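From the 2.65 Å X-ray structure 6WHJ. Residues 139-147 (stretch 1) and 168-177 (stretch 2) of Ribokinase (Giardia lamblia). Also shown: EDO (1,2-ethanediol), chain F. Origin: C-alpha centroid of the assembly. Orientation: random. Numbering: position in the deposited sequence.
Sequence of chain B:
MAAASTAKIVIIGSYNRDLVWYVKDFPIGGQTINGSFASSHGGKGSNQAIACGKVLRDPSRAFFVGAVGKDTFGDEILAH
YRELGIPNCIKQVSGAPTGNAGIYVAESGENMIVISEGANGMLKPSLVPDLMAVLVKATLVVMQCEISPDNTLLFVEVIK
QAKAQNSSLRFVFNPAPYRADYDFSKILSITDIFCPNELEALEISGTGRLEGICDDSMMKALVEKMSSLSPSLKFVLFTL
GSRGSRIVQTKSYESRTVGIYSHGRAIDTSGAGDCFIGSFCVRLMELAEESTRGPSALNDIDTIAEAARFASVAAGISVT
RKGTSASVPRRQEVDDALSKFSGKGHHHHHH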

# COMPACT_ATOMS: atom_id res chain seq x y z
N THR B 139 21.14 -10.93 28.34
CA THR B 139 22.34 -10.13 28.09
C THR B 139 22.03 -8.85 27.30
O THR B 139 22.57 -7.78 27.63
N LEU B 140 21.17 -8.95 26.30
CA LEU B 140 20.83 -7.83 25.43
C LEU B 140 19.33 -7.65 25.35
O LEU B 140 18.57 -8.63 25.31
N VAL B 141 18.90 -6.39 25.32
CA VAL B 141 17.52 -6.04 25.00
C VAL B 141 17.58 -5.01 23.88
O VAL B 141 18.40 -4.09 23.94
N VAL B 142 16.74 -5.19 22.86
CA VAL B 142 16.82 -4.43 21.61
C VAL B 142 15.47 -3.77 21.33
O VAL B 142 14.42 -4.41 21.46
N MET B 143 15.50 -2.50 20.94
CA MET B 143 14.29 -1.76 20.60
C MET B 143 14.55 -0.90 19.37
O MET B 143 15.69 -0.58 19.05
N GLN B 144 13.46 -0.54 18.68
CA GLN B 144 13.49 0.33 17.51
C GLN B 144 12.51 1.48 17.69
O GLN B 144 12.30 1.95 18.81
N CYS B 145 11.91 1.94 16.59
CA CYS B 145 11.01 3.09 16.64
C CYS B 145 9.69 2.81 15.93
O CYS B 145 9.09 3.72 15.34
N GLU B 146 9.20 1.57 15.99
CA GLU B 146 7.96 1.20 15.31
C GLU B 146 6.86 0.78 16.28
O GLU B 146 5.93 0.07 15.88
N ILE B 147 6.96 1.16 17.56
CA ILE B 147 5.81 1.12 18.47
C ILE B 147 5.54 2.55 18.92
O ILE B 147 6.16 3.50 18.42
N SER B 168 24.71 -7.26 33.85
CA SER B 168 25.19 -7.76 32.58
C SER B 168 24.29 -7.38 31.41
O SER B 168 24.68 -7.57 30.26
N LEU B 169 23.12 -6.81 31.69
CA LEU B 169 22.17 -6.46 30.64
C LEU B 169 22.62 -5.19 29.93
O LEU B 169 23.00 -4.20 30.58
N ARG B 170 22.63 -5.22 28.60
CA ARG B 170 22.95 -4.07 27.77
C ARG B 170 21.75 -3.75 26.88
O ARG B 170 21.11 -4.66 26.34
N PHE B 171 21.44 -2.46 26.75
CA PHE B 171 20.35 -1.98 25.91
C PHE B 171 20.92 -1.51 24.57
O PHE B 171 21.69 -0.55 24.52
N VAL B 172 20.56 -2.21 23.49
CA VAL B 172 20.90 -1.83 22.13
C VAL B 172 19.68 -1.17 21.50
O VAL B 172 18.62 -1.80 21.37
N PHE B 173 19.83 0.11 21.12
CA PHE B 173 18.75 0.89 20.53
C PHE B 173 19.09 1.22 19.08
O PHE B 173 20.07 1.92 18.80
N ASN B 174 18.26 0.73 18.15
CA ASN B 174 18.36 1.04 16.73
C ASN B 174 17.27 2.04 16.37
O ASN B 174 16.11 1.64 16.19
N PRO B 175 17.58 3.33 16.21
CA PRO B 175 16.52 4.36 16.09
C PRO B 175 15.88 4.42 14.70
O PRO B 175 15.93 5.43 14.01
N ALA B 176 15.22 3.32 14.30
CA ALA B 176 14.71 3.21 12.94
C ALA B 176 13.22 2.88 12.90
O ALA B 176 12.76 2.01 13.65
N PRO B 177 12.44 3.56 12.05
CA PRO B 177 12.81 4.72 11.24
C PRO B 177 12.80 5.99 12.06
O PRO B 177 12.16 6.02 13.11

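Strands 140-143 and 170-173 lie side by side in parallel register, so their side chains do not interdigitate between the backbones but alternate between the two faces of the sheet. A backbone ladder sets the spacing: Val 141 N donates to Arg 170 O (3.0 Å) and Val 141 O accepts from Val 172 N (2.9 Å), while Met 143 repeats the pattern through its N to Val 172 O (3.2 Å) and its O to Asn 174 N (3.0 Å). Beyond the strands, Cys 145 N reaches Ala 176 O at 3.1 Å.

Apolar contacts fill both faces. Leu 140, Val 142, Arg 170 and Val 172 share one. Here Leu 140 (m, t) brings CD2 to 3.7 Å from CB of Arg 170 and 4.3 Å from CG2 of Val 172, and Val 142 and Val 172, both t, meet at 4.3 Å between Val 142 CG2 and Val 172 CB. The other face carries Val 141, Met 143, Phe 171 and Phe 173. Val 141 adopts p, and its CG1 lies 4.0 Å from both Leu 169 CD1 and Phe 171 CD1. Leu 169 (t, p) starts sideways, but its end comes nearer to stretch 1.

Both phenylalanines have chi1 near 180° (t); their CA-to-CB bonds point to the sheet face while their rings come nearer to stretch 1. The edge of the Phe 171 ring meets a carbonyl, with CD1 3.3 Å from Val 141 O. Met 143 (m, t, p) places CG 3.6 Å from Phe 171 CE1, and its SD lies obliquely 4.8 Å from the ring centroid. Similarly, Phe 173 directs its edge at two carbonyls, CD1 to Met 143 O and CE1 to Gln 144 O, each 3.4 Å. Cys 145, an m rotamer pointing toward stretch 2, sets SG 3.7 Å from Phe 173 CZ and 3.5 Å from Pro 175 CA. Its CB packs 3.4 Å from Pro 177 O, close to the cis peptide bond before Pro 177.

Polar side chains contribute no hydrogen bonds across the stretches. Arg 170 (m, m, t) leads its end away and curls back within its own stretch, NH1 donating to Leu 169 O at 3.1 Å. Gln 144 NE2 and both OD1 and ND2 of Asn 174 are hydrogen-bonded elsewhere in the structure. Glu 146 (m, t) rests its aliphatic CG against Pro 177 CD at 3.5 Å, leaving its carboxylate for other partners: OE2 accepts a very short 2.5 Å hydrogen bond from O1 of the 1,2-ethanediol, probably acquired from the crystallisation liquor.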

# COMPACT_ATOMS: atom_id res chain seq x y z
CB THR B 139 23.39 -10.94 27.31
OG1 THR B 139 23.74 -12.12 28.05
CG2 THR B 139 24.65 -10.11 27.10
CB LEU B 140 21.39 -8.04 24.02
CG LEU B 140 22.90 -8.25 23.90
CD1 LEU B 140 23.24 -8.46 22.43
CD2 LEU B 140 23.64 -7.05 24.49
CB VAL B 141 16.74 -5.53 26.23
CG1 VAL B 141 17.40 -4.32 26.84
CG2 VAL B 141 15.31 -5.22 25.84
CB VAL B 142 17.23 -5.31 20.41
CG1 VAL B 142 17.57 -4.46 19.21
CG2 VAL B 142 18.40 -6.20 20.78
CB MET B 143 13.83 -0.86 21.75
CG MET B 143 13.53 -1.59 23.05
SD MET B 143 12.71 -0.54 24.26
CE MET B 143 11.11 -0.27 23.49
CB GLN B 144 13.17 -0.44 16.24
CG GLN B 144 13.97 -1.70 16.04
CD GLN B 144 13.44 -2.85 16.85
OE1 GLN B 144 12.24 -2.92 17.14
NE2 GLN B 144 14.32 -3.77 17.23
CB CYS B 145 11.68 4.32 16.02
SG CYS B 145 13.13 4.91 16.90
CB GLU B 146 8.22 0.11 14.28
CG GLU B 146 8.96 0.59 13.04
CD GLU B 146 9.09 -0.49 11.97
OE1 GLU B 146 8.86 -1.68 12.28
OE2 GLU B 146 9.45 -0.14 10.81
CB ILE B 147 6.04 0.18 19.68
CG1 ILE B 147 7.18 0.67 20.57
CG2 ILE B 147 6.30 -1.26 19.20
CD1 ILE B 147 7.29 -0.06 21.91
CB SER B 168 25.35 -9.28 32.66
OG SER B 168 24.16 -9.89 33.10
CB LEU B 169 20.78 -6.26 31.23
CG LEU B 169 19.72 -5.77 30.25
CD1 LEU B 169 19.49 -6.81 29.18
CD2 LEU B 169 18.45 -5.45 30.97
CB ARG B 170 24.18 -4.32 26.90
CG ARG B 170 25.45 -4.44 27.70
CD ARG B 170 25.88 -3.18 28.39
NE ARG B 170 27.13 -3.43 29.10
CZ ARG B 170 27.20 -3.85 30.36
NH1 ARG B 170 26.09 -4.05 31.07
NH2 ARG B 170 28.38 -4.07 30.92
CB PHE B 171 19.60 -0.86 26.63
CG PHE B 171 18.45 -0.26 25.86
CD1 PHE B 171 17.84 -0.94 24.81
CD2 PHE B 171 17.95 0.99 26.23
CE1 PHE B 171 16.77 -0.37 24.13
CE2 PHE B 171 16.88 1.55 25.55
CZ PHE B 171 16.30 0.87 24.50
CB VAL B 172 21.34 -3.05 21.29
CG1 VAL B 172 21.74 -2.60 19.86
CG2 VAL B 172 22.46 -3.81 22.00
CB PHE B 173 18.51 2.17 21.35
CG PHE B 173 17.42 3.06 20.79
CD1 PHE B 173 16.21 2.53 20.38
CD2 PHE B 173 17.59 4.43 20.74
CE1 PHE B 173 15.20 3.35 19.88
CE2 PHE B 173 16.60 5.26 20.25
CZ PHE B 173 15.39 4.71 19.82
CB ASN B 174 18.24 -0.24 15.90
CG ASN B 174 18.11 0.04 14.42
OD1 ASN B 174 17.34 -0.62 13.73
ND2 ASN B 174 18.85 1.02 13.93
CB PRO B 175 17.29 5.65 16.41
CG PRO B 175 18.65 5.38 15.83
CD PRO B 175 18.93 3.92 16.11
CB ALA B 176 15.48 2.12 12.18
CB PRO B 177 11.72 4.75 10.16
CG PRO B 177 10.51 4.23 10.87
CD PRO B 177 11.05 3.14 11.79
C1 EDO F . 9.91 -2.00 8.19
O1 EDO F . 9.39 -0.68 8.39
C2 EDO F . 8.87 -2.87 7.48
O2 EDO F . 7.59 -2.62 8.08